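Local coordinates for STIL N-terminal domain-containing protein (Trichoplax adhaerens, PDB 5OI9) that probably supports centriole assembly as the N-terminal domain of a STIL-family protein, a family linked to CEP85 binding and PLK4 activation, at residues 24-29 with 195-200; 230-235 with 257-262; 70-75 with 106-111. One frame throughout, in Å; residues are numbered along the deposited sequence.

Interaction 1: residues 24-29 with 195-200; sequences GEQEEL and LITAVP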
loop_
_atom_site.group_PDB
_atom_site.type_symbol
_atom_site.label_atom_id
_atom_site.label_comp_id
_atom_site.label_asym_id
_atom_site.label_seq_id
_atom_site.Cartn_x
_atom_site.Cartn_y
_atom_site.Cartn_z
ATOM N N GLY A 24 1.687 -21.130 -19.362
ATOM C CA GLY A 24 0.375 -20.512 -19.375
ATOM C C GLY A 24 0.497 -19.062 -19.780
ATOM O O GLY A 24 1.593 -18.555 -20.040
ATOM N N GLU A 25 -0.656 -18.401 -19.835
ATOM C CA GLU A 25 -0.695 -16.992 -20.202
ATOM C C GLU A 25 0.131 -16.151 -19.236
ATOM O O GLU A 25 0.142 -16.394 -18.027
ATOM C CB GLU A 25 -2.138 -16.488 -20.210
ATOM C CG GLU A 25 -2.766 -16.373 -21.583
ATOM C CD GLU A 25 -4.173 -15.808 -21.525
ATOM O OE1 GLU A 25 -4.749 -15.762 -20.417
ATOM O OE2 GLU A 25 -4.698 -15.403 -22.583
ATOM N N GLN A 26 0.832 -15.161 -19.784
ATOM C CA GLN A 26 1.436 -14.134 -18.949
ATOM C C GLN A 26 0.357 -13.390 -18.171
ATOM O O GLN A 26 -0.783 -13.254 -18.621
ATOM C CB GLN A 26 2.222 -13.133 -19.795
ATOM C CG GLN A 26 3.544 -13.627 -20.323
ATOM C CD GLN A 26 4.453 -12.482 -20.719
ATOM O OE1 GLN A 26 4.016 -11.334 -20.808
ATOM N NE2 GLN A 26 5.727 -12.783 -20.946
ATOM N N GLU A 27 0.729 -12.902 -16.994
ATOM C CA GLU A 27 -0.138 -12.051 -16.194
ATOM C C GLU A 27 0.609 -10.775 -15.845
ATOM O O GLU A 27 1.821 -10.798 -15.606
ATOM C CB GLU A 27 -0.603 -12.757 -14.911
ATOM C CG GLU A 27 -1.258 -14.116 -15.130
ATOM C CD GLU A 27 -2.696 -14.016 -15.607
ATOM O OE1 GLU A 27 -3.244 -15.045 -16.054
ATOM O OE2 GLU A 27 -3.280 -12.915 -15.532
ATOM N N GLU A 28 -0.113 -9.661 -15.831
ATOM C CA GLU A 28 0.434 -8.372 -15.429
ATOM C C GLU A 28 -0.111 -8.030 -14.051
ATOM O O GLU A 28 -1.330 -7.947 -13.865
ATOM C CB GLU A 28 0.082 -7.285 -16.440
ATOM C CG GLU A 28 0.706 -7.490 -17.811
ATOM C CD GLU A 28 0.168 -6.520 -18.846
ATOM O OE1 GLU A 28 -0.881 -5.890 -18.588
ATOM O OE2 GLU A 28 0.794 -6.387 -19.920
ATOM N N LEU A 29 0.787 -7.837 -13.093
ATOM C CA LEU A 29 0.423 -7.582 -11.707
ATOM C C LEU A 29 0.608 -6.107 -11.380
ATOM O O LEU A 29 1.588 -5.484 -11.803
ATOM C CB LEU A 29 1.266 -8.441 -10.756
ATOM C CG LEU A 29 1.346 -9.937 -11.081
ATOM C CD1 LEU A 29 2.166 -10.686 -10.035
ATOM C CD2 LEU A 29 -0.048 -10.541 -11.206
ATOM N N LEU A 195 4.740 -2.454 -13.527
ATOM C CA LEU A 195 4.011 -3.690 -13.780
ATOM C C LEU A 195 4.951 -4.879 -13.629
ATOM O O LEU A 195 6.048 -4.886 -14.196
ATOM C CB LEU A 195 3.405 -3.695 -15.183
ATOM C CG LEU A 195 2.283 -2.717 -15.532
ATOM C CD1 LEU A 195 1.769 -2.994 -16.938
ATOM C CD2 LEU A 195 1.154 -2.799 -14.518
ATOM N N ILE A 196 4.518 -5.883 -12.874
ATOM C CA ILE A 196 5.257 -7.134 -12.753
ATOM C C ILE A 196 4.700 -8.115 -13.777
ATOM O O ILE A 196 3.510 -8.445 -13.747
ATOM C CB ILE A 196 5.161 -7.711 -11.333
ATOM C CG1 ILE A 196 5.787 -6.754 -10.314
ATOM C CG2 ILE A 196 5.829 -9.079 -11.270
ATOM C CD1 ILE A 196 7.269 -6.561 -10.489
ATOM N N THR A 197 5.556 -8.567 -14.692
ATOM C CA THR A 197 5.191 -9.629 -15.621
ATOM C C THR A 197 5.390 -10.980 -14.943
ATOM O O THR A 197 6.471 -11.264 -14.422
ATOM C CB THR A 197 6.040 -9.551 -16.889
ATOM O OG1 THR A 197 5.950 -8.236 -17.452
ATOM C CG2 THR A 197 5.566 -10.571 -17.915
ATOM N N ALA A 198 4.349 -11.812 -14.947
ATOM C CA ALA A 198 4.385 -13.104 -14.275
ATOM C C ALA A 198 4.041 -14.210 -15.262
ATOM O O ALA A 198 3.028 -14.129 -15.963
ATOM C CB ALA A 198 3.420 -13.135 -13.086
ATOM N N VAL A 199 4.872 -15.246 -15.291
ATOM C CA VAL A 199 4.750 -16.348 -16.236
ATOM C C VAL A 199 4.643 -17.645 -15.440
ATOM O O VAL A 199 5.524 -17.931 -14.630
ATOM C CB VAL A 199 5.945 -16.418 -17.204
ATOM C CG1 VAL A 199 5.962 -17.744 -17.929
ATOM C CG2 VAL A 199 5.899 -15.263 -18.192
ATOM N N PRO A 200 3.604 -18.454 -15.643
ATOM C CA PRO A 200 3.551 -19.756 -14.967
ATOM C C PRO A 200 4.620 -20.688 -15.515
ATOM O O PRO A 200 4.831 -20.772 -16.728
ATOM C CB PRO A 200 2.140 -20.272 -15.289
ATOM C CG PRO A 200 1.410 -19.127 -15.937
ATOM C CD PRO A 200 2.459 -18.249 -16.541
#

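Interaction 2: residues 230-235 with 257-262; sequences SGYVAI and VGIWVD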
loop_
_atom_site.group_PDB
_atom_site.type_symbol
_atom_site.label_atom_id
_atom_site.label_comp_id
_atom_site.label_asym_id
_atom_site.label_seq_id
_atom_site.Cartn_x
_atom_site.Cartn_y
_atom_site.Cartn_z
ATOM N N SER A 230 4.777 -13.749 3.804
ATOM C CA SER A 230 5.703 -13.951 2.704
ATOM C C SER A 230 7.111 -14.087 3.253
ATOM O O SER A 230 7.390 -13.755 4.409
ATOM C CB SER A 230 5.637 -12.802 1.690
ATOM O OG SER A 230 6.318 -11.659 2.176
ATOM N N GLY A 231 7.995 -14.589 2.403
ATOM C CA GLY A 231 9.395 -14.714 2.732
ATOM C C GLY A 231 10.224 -14.699 1.472
ATOM O O GLY A 231 9.776 -14.205 0.432
ATOM N N TYR A 232 11.427 -15.251 1.539
ATOM C CA TYR A 232 12.344 -15.193 0.416
ATOM C C TYR A 232 12.862 -16.591 0.108
ATOM O O TYR A 232 12.780 -17.505 0.934
ATOM C CB TYR A 232 13.476 -14.195 0.705
ATOM C CG TYR A 232 12.917 -12.816 0.979
ATOM C CD1 TYR A 232 12.628 -11.946 -0.063
ATOM C CD2 TYR A 232 12.621 -12.407 2.273
ATOM C CE1 TYR A 232 12.087 -10.695 0.176
ATOM C CE2 TYR A 232 12.081 -11.158 2.526
ATOM C CZ TYR A 232 11.818 -10.304 1.472
ATOM O OH TYR A 232 11.277 -9.056 1.711
ATOM N N VAL A 233 13.365 -16.751 -1.112
ATOM C CA VAL A 233 13.780 -18.047 -1.633
ATOM C C VAL A 233 15.278 -18.002 -1.885
ATOM O O VAL A 233 15.762 -17.169 -2.662
ATOM C CB VAL A 233 13.023 -18.417 -2.918
ATOM C CG1 VAL A 233 13.498 -19.769 -3.438
ATOM C CG2 VAL A 233 11.526 -18.429 -2.668
ATOM N N ALA A 234 16.006 -18.896 -1.230
ATOM C CA ALA A 234 17.428 -19.074 -1.456
ATOM C C ALA A 234 17.643 -20.344 -2.275
ATOM O O ALA A 234 16.707 -21.092 -2.570
ATOM C CB ALA A 234 18.178 -19.118 -0.125
ATOM N N ILE A 235 18.892 -20.594 -2.652
ATOM C CA ILE A 235 19.230 -21.730 -3.502
ATOM C C ILE A 235 20.574 -22.286 -3.051
ATOM O O ILE A 235 21.456 -21.534 -2.623
ATOM C CB ILE A 235 19.243 -21.327 -4.994
ATOM C CG1 ILE A 235 19.385 -22.553 -5.899
ATOM C CG2 ILE A 235 20.345 -20.318 -5.280
ATOM C CD1 ILE A 235 19.151 -22.250 -7.367
ATOM N N VAL A 257 16.906 -15.810 -4.902
ATOM C CA VAL A 257 16.426 -15.963 -6.270
ATOM C C VAL A 257 14.953 -15.619 -6.418
ATOM O O VAL A 257 14.406 -15.760 -7.516
ATOM C CB VAL A 257 16.690 -17.386 -6.802
ATOM C CG1 VAL A 257 18.185 -17.627 -6.962
ATOM C CG2 VAL A 257 16.066 -18.421 -5.869
ATOM N N GLY A 258 14.291 -15.182 -5.354
ATOM C CA GLY A 258 12.882 -14.853 -5.454
ATOM C C GLY A 258 12.229 -14.844 -4.084
ATOM O O GLY A 258 12.885 -14.625 -3.067
ATOM N N ILE A 259 10.917 -15.084 -4.092
ATOM C CA ILE A 259 10.075 -14.942 -2.911
ATOM C C ILE A 259 9.067 -16.082 -2.868
ATOM O O ILE A 259 8.823 -16.769 -3.861
ATOM C CB ILE A 259 9.319 -13.595 -2.892
ATOM C CG1 ILE A 259 8.387 -13.501 -4.104
ATOM C CG2 ILE A 259 10.287 -12.427 -2.865
ATOM C CD1 ILE A 259 7.532 -12.241 -4.135
ATOM N N TRP A 260 8.483 -16.276 -1.688
ATOM C CA TRP A 260 7.306 -17.115 -1.533
ATOM C C TRP A 260 6.211 -16.302 -0.855
ATOM O O TRP A 260 6.489 -15.405 -0.053
ATOM C CB TRP A 260 7.603 -18.399 -0.735
ATOM C CG TRP A 260 8.068 -18.186 0.673
ATOM C CD1 TRP A 260 9.362 -18.144 1.114
ATOM C CD2 TRP A 260 7.246 -18.009 1.833
ATOM N NE1 TRP A 260 9.393 -17.944 2.472
ATOM C CE2 TRP A 260 8.108 -17.857 2.938
ATOM C CE3 TRP A 260 5.864 -17.958 2.043
ATOM C CZ2 TRP A 260 7.634 -17.655 4.233
ATOM C CZ3 TRP A 260 5.394 -17.753 3.331
ATOM C CH2 TRP A 260 6.278 -17.607 4.409
ATOM N N VAL A 261 4.962 -16.599 -1.208
ATOM C CA VAL A 261 3.803 -15.891 -0.677
ATOM C C VAL A 261 2.745 -16.914 -0.284
ATOM O O VAL A 261 2.501 -17.882 -1.014
ATOM C CB VAL A 261 3.237 -14.873 -1.691
ATOM C CG1 VAL A 261 1.932 -14.269 -1.179
ATOM C CG2 VAL A 261 4.255 -13.773 -1.968
ATOM N N ASP A 262 2.119 -16.696 0.871
ATOM C CA ASP A 262 1.105 -17.588 1.411
ATOM C C ASP A 262 -0.136 -16.784 1.781
ATOM O O ASP A 262 -0.053 -15.597 2.109
ATOM C CB ASP A 262 1.643 -18.335 2.644
ATOM C CG ASP A 262 0.628 -19.278 3.256
ATOM O OD1 ASP A 262 -0.273 -19.746 2.529
ATOM O OD2 ASP A 262 0.728 -19.544 4.474
#

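Interaction 3: residues 70-75 with 106-111; sequences KFFLLG and SLHVPT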
loop_
_atom_site.group_PDB
_atom_site.type_symbol
_atom_site.label_atom_id
_atom_site.label_comp_id
_atom_site.label_asym_id
_atom_site.label_seq_id
_atom_site.Cartn_x
_atom_site.Cartn_y
_atom_site.Cartn_z
ATOM N N LYS A 70 -1.201 21.112 10.547
ATOM C CA LYS A 70 -0.713 19.803 10.123
ATOM C C LYS A 70 -1.205 18.758 11.115
ATOM O O LYS A 70 -0.777 18.748 12.275
ATOM C CB LYS A 70 0.812 19.789 10.040
ATOM C CG LYS A 70 1.400 20.784 9.062
ATOM C CD LYS A 70 1.097 20.402 7.625
ATOM C CE LYS A 70 1.895 21.257 6.654
ATOM N NZ LYS A 70 1.701 20.809 5.247
ATOM N N PHE A 71 -2.094 17.876 10.660
ATOM C CA PHE A 71 -2.581 16.786 11.495
ATOM C C PHE A 71 -2.413 15.448 10.788
ATOM O O PHE A 71 -1.781 15.370 9.729
ATOM C CB PHE A 71 -4.057 16.979 11.859
ATOM C CG PHE A 71 -4.355 18.271 12.560
ATOM C CD1 PHE A 71 -3.831 18.535 13.815
ATOM C CD2 PHE A 71 -5.186 19.213 11.974
ATOM C CE1 PHE A 71 -4.114 19.722 14.464
ATOM C CE2 PHE A 71 -5.476 20.401 12.619
ATOM C CZ PHE A 71 -4.939 20.657 13.865
ATOM N N PHE A 72 -2.990 14.394 11.360
ATOM C CA PHE A 72 -3.046 13.088 10.723
ATOM C C PHE A 72 -4.472 12.564 10.764
ATOM O O PHE A 72 -5.196 12.775 11.743
ATOM C CB PHE A 72 -2.110 12.072 11.405
ATOM C CG PHE A 72 -0.653 12.409 11.290
ATOM C CD1 PHE A 72 0.042 12.148 10.121
ATOM C CD2 PHE A 72 0.027 12.979 12.354
ATOM C CE1 PHE A 72 1.386 12.455 10.010
ATOM C CE2 PHE A 72 1.371 13.290 12.250
ATOM C CZ PHE A 72 2.052 13.027 11.077
ATOM N N LEU A 73 -4.874 11.900 9.689
ATOM C CA LEU A 73 -6.008 10.993 9.714
ATOM C C LEU A 73 -5.474 9.566 9.726
ATOM O O LEU A 73 -4.415 9.279 9.162
ATOM C CB LEU A 73 -6.930 11.213 8.512
ATOM C CG LEU A 73 -7.665 12.557 8.460
ATOM C CD1 LEU A 73 -8.578 12.633 7.248
ATOM C CD2 LEU A 73 -8.457 12.791 9.740
ATOM N N LEU A 74 -6.193 8.678 10.402
ATOM C CA LEU A 74 -5.797 7.282 10.506
ATOM C C LEU A 74 -6.867 6.418 9.860
ATOM O O LEU A 74 -8.061 6.601 10.124
ATOM C CB LEU A 74 -5.579 6.866 11.964
ATOM C CG LEU A 74 -4.536 7.674 12.734
ATOM C CD1 LEU A 74 -4.286 7.065 14.102
ATOM C CD2 LEU A 74 -3.241 7.781 11.943
ATOM N N GLY A 75 -6.436 5.483 9.015
ATOM C CA GLY A 75 -7.352 4.618 8.303
ATOM C C GLY A 75 -6.877 3.180 8.313
ATOM O O GLY A 75 -5.817 2.854 8.852
ATOM N N SER A 106 13.221 17.450 16.010
ATOM C CA SER A 106 11.956 18.129 15.751
ATOM C C SER A 106 11.218 17.475 14.585
ATOM O O SER A 106 11.546 17.714 13.421
ATOM C CB SER A 106 12.192 19.612 15.467
ATOM O OG SER A 106 10.965 20.303 15.312
ATOM N N LEU A 107 10.220 16.650 14.900
ATOM C CA LEU A 107 9.472 15.930 13.880
ATOM C C LEU A 107 8.031 15.748 14.340
ATOM O O LEU A 107 7.744 15.692 15.539
ATOM C CB LEU A 107 10.122 14.573 13.570
ATOM C CG LEU A 107 9.508 13.732 12.445
ATOM C CD1 LEU A 107 9.418 14.537 11.155
ATOM C CD2 LEU A 107 10.295 12.449 12.227
ATOM N N HIS A 108 7.130 15.657 13.365
ATOM C CA HIS A 108 5.691 15.558 13.585
ATOM C C HIS A 108 5.240 14.143 13.237
ATOM O O HIS A 108 5.339 13.727 12.076
ATOM C CB HIS A 108 4.958 16.599 12.735
ATOM C CG HIS A 108 3.474 16.625 12.935
ATOM N ND1 HIS A 108 2.889 16.822 14.167
ATOM C CD2 HIS A 108 2.456 16.503 12.050
ATOM C CE1 HIS A 108 1.574 16.807 14.035
ATOM N NE2 HIS A 108 1.286 16.615 12.760
ATOM N N VAL A 109 4.755 13.409 14.234
ATOM C CA VAL A 109 4.405 11.996 14.072
ATOM C C VAL A 109 3.075 11.725 14.759
ATOM O O VAL A 109 2.641 12.491 15.630
ATOM C CB VAL A 109 5.495 11.065 14.645
ATOM C CG1 VAL A 109 6.790 11.198 13.855
ATOM C CG2 VAL A 109 5.723 11.355 16.124
ATOM N N PRO A 110 2.397 10.638 14.380
ATOM C CA PRO A 110 1.133 10.291 15.041
ATOM C C PRO A 110 1.323 9.991 16.521
ATOM O O PRO A 110 2.429 9.724 16.997
ATOM C CB PRO A 110 0.659 9.046 14.280
ATOM C CG PRO A 110 1.318 9.140 12.954
ATOM C CD PRO A 110 2.652 9.778 13.208
ATOM N N THR A 111 0.205 10.031 17.253
ATOM C CA THR A 111 0.238 9.801 18.694
ATOM C C THR A 111 0.728 8.395 19.016
ATOM O O THR A 111 1.759 8.216 19.674
ATOM C CB THR A 111 -1.149 10.038 19.296
ATOM O OG1 THR A 111 -1.471 11.433 19.231
ATOM C CG2 THR A 111 -1.188 9.578 20.748
#

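Interaction 1: residues 24-29 with 195-200
The flat carboxamide of Gln-26 has two methyls on one side of its plane, Thr-197 CG2 3.6 Å from CD and Val-199 CG2 somewhat lower, at the NE2 side. CG of Gln-26 is anti to the carbonyl carbon (chi1 -75°), and the extended chain then crosses both beta-branched side chains obliquely. Beyond it, CD of the puckered Pro-200 ring sits 3.3 Å from the carbonyl O of Glu-25.

Four backbone hydrogen bonds carry the contact. Glu-27 N donates to Ala-198 O at 2.8 Å, and Ala-198 N returns a bond of equal length to Glu-27 O. Leu-29 and Ile-196 repeat this exchange, with Leu-29 N to Ile-196 O at 2.9 Å. All four donors lie in the carbonyl plane of their acceptor, the evidence for regular antiparallel pairing. Leu-29 CD1 approaches Ala-198 CB at 4.1 Å, on the face covered by Trp-273 of helix 270-281 and Ile-267.

Strand 27-29 is one of the two outermost strands of the sheet, with 196-200 pairing onward to 309-314. The chemistry implies a backbone-held edge: Leu-29, Ile-196 and Ala-198 are buried on one face, while exposed Glu-28 and partly exposed Thr-197 occupy the other.

Interaction 2: residues 230-235 with 257-262
An antiparallel pair inside a seven-stranded mixed sheet joins 230-235 to 257-262, and its most distinctive element is a glycine facing a tryptophan across the strands. Gly-231 and Trp-260 form a hydrogen-bonded pair. Gly-231 N reaches Trp-260 O at 3.0 Å in the carbonyl plane, whereas the return bond from Trp-260 N stands well above the plane of the Gly-231 carbonyl, off its lone pairs.

With chi1 at 62°, CG of Trp-260 occupies the crowded position between backbone N and carbonyl carbon, and the indole lies flat over the neighbouring backbone. Gly-231 CA is 3.6 Å from the centroid of the five-membered ring, 28° off its normal, a CH-pi contact over the face. Any CB on Gly-231 would collide with NE1, so the bare backbone is what admits the ring. At the indole edge Tyr-232 O lies 3.5 Å from CD1, and NE1 is satisfied by Val-244 O of strand 241-245.

Strand 229-235 lies between 241-245 and 256-264, and 256-264 in turn pairs with 296-302, placing the contact inside the sheet. Near Val-233 the pairing is irregular: its O accepts from Val-257 N at 2.9 Å while its N donates to Gly-258 O, so two residues face one, consistent with a beta bulge. Gly-258 has backbone angles (phi 160°) that would jam a CB against the preceding carbonyl. Val-233 itself points to the same face as Trp-260, and its CG1 meets Val-257 CG2 at 3.8 Å, the two side chains crossing at about a right angle.

On the other face, Tyr-232 CD1 meets Ile-259 CG2 at 3.7 Å, the two side chains crossing obliquely beneath Tyr-279 of helix 270-281.

Interaction 3: residues 70-75 with 106-111
Phe-72 sets the geometry, its ring lying between Pro-110 on one side of its plane and His-108 on the other. CG of Pro-110 stands 4.0 Å from the Phe-72 ring centroid and only 8° off the normal, so the CH-pi contact is centred on the face. His-108 reaches the same ring tip to tip. The two planes are near parallel, at 18°, but slid apart with centroids 4.7 Å from each other, so the rings barely overlap. What touches is the rim: Phe-72 CE2 lies over the imidazole face, 3.4 Å from His-108 CD2.

The torsions explain the approach. CG of His-108 is anti to its backbone N (chi1 -177°), which extends the imidazole toward strand 69-79, while Phe-72 CG is anti to its carbonyl carbon. His-108 O adds an in-plane contact at the Phe-72 edge, 3.5 Å from CZ.

An alanine in place of Phe-72 would probably loosen the hold on 108-110, since both the CH-pi face for Pro-110 and the rim contact with His-108 would be lost.

Phe-71 points the opposite way, toward helix 45-61, as side-chain alternation along a strand requires. Phe-72 thus packs strand 69-79 against a short strand, 108-109, and both of these strands pair with the same strand 85-97 in a branched mixed sheet.

Overall arrangement
From the N terminus, residues 24-29 open the longest loop, which closes only when 195-200 pairs with them in interaction 1. Within that loop the chain builds much of the nine-stranded sheet, and interaction 3 opens at 70-75 and closes at 106-111, so it is wholly enclosed by interaction 1. Interaction 2 follows in series, its 230-235 and 257-262 segments joined by a short excursion containing strand 241-245. No loops cross. Interactions 1 and 2 belong to the same seven-stranded sheet, their centres about 17 Å apart. Interaction 3 sits in the other sheet, about 38 Å and 34 Å from their centres, across the centre of the chain.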